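Local coordinates for protein tyrosine--tRNA ligase, mitochondrial (Emericella nidulans, PDB 5IHX) that probably joins L-tyrosine to mitochondrial tRNA(Tyr) at the expense of ATP, as a class I aminoacyl-tRNA synthetase, at residues L85-V89 with F279-L284. Residues are numbered along the deposited sequence; the frame is centred on the assembly and turned at random.
Sequences LPFMV and FTTPLL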
loop_
_atom_site.group_PDB
_atom_site.type_symbol
_atom_site.label_atom_id
_atom_site.label_comp_id
_atom_site.label_asym_id
_atom_site.label_seq_id
_atom_site.Cartn_x
_atom_site.Cartn_y
_atom_site.Cartn_z
ATOM N N LEU A 85 11.994 25.679 12.120
ATOM C CA LEU A 85 10.837 26.527 12.410
ATOM C C LEU A 85 9.617 25.730 12.884
ATOM O O LEU A 85 8.959 26.134 13.842
ATOM C CB LEU A 85 10.469 27.392 11.200
ATOM C CG LEU A 85 11.504 28.449 10.787
ATOM C CD1 LEU A 85 10.921 29.394 9.746
ATOM C CD2 LEU A 85 12.051 29.231 11.979
ATOM N N PRO A 86 9.308 24.598 12.231
ATOM C CA PRO A 86 8.216 23.796 12.794
ATOM C C PRO A 86 8.498 23.342 14.229
ATOM O O PRO A 86 7.573 23.206 15.030
ATOM C CB PRO A 86 8.138 22.596 11.848
ATOM C CG PRO A 86 8.665 23.103 10.558
ATOM C CD PRO A 86 9.742 24.089 10.918
ATOM N N PHE A 87 9.765 23.114 14.551
ATOM C CA PHE A 87 10.124 22.685 15.898
ATOM C C PHE A 87 10.195 23.866 16.864
ATOM O O PHE A 87 10.040 23.691 18.073
ATOM C CB PHE A 87 11.436 21.902 15.878
ATOM C CG PHE A 87 11.344 20.615 15.106
ATOM C CD1 PHE A 87 10.474 19.619 15.513
ATOM C CD2 PHE A 87 12.126 20.394 13.987
ATOM C CE1 PHE A 87 10.371 18.434 14.811
ATOM C CE2 PHE A 87 12.031 19.207 13.283
ATOM C CZ PHE A 87 11.155 18.225 13.699
ATOM N N MET A 88 10.419 25.067 16.338
ATOM C CA MET A 88 10.288 26.272 17.149
ATOM C C MET A 88 8.826 26.425 17.569
ATOM O O MET A 88 8.533 26.862 18.683
ATOM C CB MET A 88 10.762 27.514 16.389
ATOM C CG MET A 88 12.254 27.542 16.079
ATOM S SD MET A 88 13.319 27.416 17.531
ATOM C CE MET A 88 12.713 28.769 18.537
ATOM N N VAL A 89 7.909 26.073 16.670
ATOM C CA VAL A 89 6.481 26.091 16.990
ATOM C C VAL A 89 6.163 25.105 18.112
ATOM O O VAL A 89 5.416 25.431 19.036
ATOM C CB VAL A 89 5.619 25.765 15.747
ATOM C CG1 VAL A 89 4.162 25.518 16.131
ATOM C CG2 VAL A 89 5.705 26.894 14.732
ATOM N N PHE A 279 -1.115 24.136 9.833
ATOM C CA PHE A 279 -0.532 25.332 9.249
ATOM C C PHE A 279 0.933 25.101 8.932
ATOM O O PHE A 279 1.527 24.119 9.382
ATOM C CB PHE A 279 -0.699 26.532 10.187
ATOM C CG PHE A 279 -0.063 26.354 11.535
ATOM C CD1 PHE A 279 -0.698 25.631 12.529
ATOM C CD2 PHE A 279 1.161 26.942 11.820
ATOM C CE1 PHE A 279 -0.116 25.482 13.775
ATOM C CE2 PHE A 279 1.745 26.796 13.061
ATOM C CZ PHE A 279 1.104 26.066 14.042
ATOM N N THR A 280 1.502 26.001 8.137
ATOM C CA THR A 280 2.891 25.889 7.720
ATOM C C THR A 280 3.733 27.027 8.278
ATOM O O THR A 280 3.207 28.071 8.670
ATOM C CB THR A 280 3.016 25.894 6.189
ATOM O OG1 THR A 280 2.498 27.125 5.670
ATOM C CG2 THR A 280 2.255 24.725 5.584
ATOM N N THR A 281 5.043 26.812 8.300
ATOM C CA THR A 281 5.997 27.830 8.721
ATOM C C THR A 281 6.656 28.414 7.470
ATOM O O THR A 281 6.725 27.741 6.442
ATOM C CB THR A 281 7.059 27.245 9.675
ATOM O OG1 THR A 281 7.687 26.113 9.061
ATOM C CG2 THR A 281 6.418 26.804 10.984
ATOM N N PRO A 282 7.138 29.667 7.549
ATOM C CA PRO A 282 7.686 30.359 6.372
ATOM C C PRO A 282 8.941 29.719 5.776
ATOM O O PRO A 282 9.657 28.986 6.461
ATOM C CB PRO A 282 8.005 31.762 6.905
ATOM C CG PRO A 282 8.076 31.621 8.381
ATOM C CD PRO A 282 7.113 30.540 8.736
ATOM N N LEU A 283 9.185 30.007 4.498
ATOM C CA LEU A 283 10.372 29.524 3.797
ATOM C C LEU A 283 11.584 30.418 4.028
ATOM O O LEU A 283 11.525 31.630 3.811
ATOM C CB LEU A 283 10.098 29.437 2.293
ATOM C CG LEU A 283 11.200 28.815 1.428
ATOM C CD1 LEU A 283 11.462 27.364 1.815
ATOM C CD2 LEU A 283 10.849 28.929 -0.047
ATOM N N LEU A 284 12.673 29.814 4.493
ATOM C CA LEU A 284 13.929 30.526 4.702
ATOM C C LEU A 284 14.724 30.641 3.399
ATOM O O LEU A 284 14.996 29.632 2.747
ATOM C CB LEU A 284 14.755 29.823 5.780
ATOM C CG LEU A 284 14.069 29.747 7.147
ATOM C CD1 LEU A 284 14.808 28.796 8.075
ATOM C CD2 LEU A 284 13.963 31.132 7.771
#
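Thr281 lays its side chain against Leu85, Pro86 and Val89 on the first turns of helix 84-95. CB of Thr281 is 3.7 Å from CB of Leu85. Its two branches do different work. OG1 lies against the ring carbons of Pro86, with CD of Pro86 3.4 Å from OG1 of Thr281. The same hydroxyl makes a weak hydrogen bond to the carbonyl O of Gly238, at the end of strand 235-238. CG2 of Thr281 meets CG2 of Val89 at 3.8 Å. The other Val89 methyl, CG1, stands anti to the backbone N (chi1 169°). It reaches the edge of the Phe279 ring, near its plane, with CZ of Phe279 3.7 Å from CG1 of Val89. Leu85 carries the contact with Pro282 and Leu284. Its CD1 lies 3.9 Å from CG of Pro282 and 3.5 Å from the Pro282 carbonyl O. CD1 of Leu85 also meets CD2 of Leu284, although Leu284 is poorly ordered. No hydrogen bond joins the two segments; they meet through van der Waals contacts, some of them between carbon and oxygen. The contact joins the helix that follows strand 68-72 to the chain leaving strand 277-280, in the Rossmann-type catalytic domain. The side chain of Pro86 is about 8 Å from the bound tyrosine. Ile68 of strand 68-72 touches both Val89 and Phe279, while helix 321-331 packs on Leu85, Pro282 and Leu284.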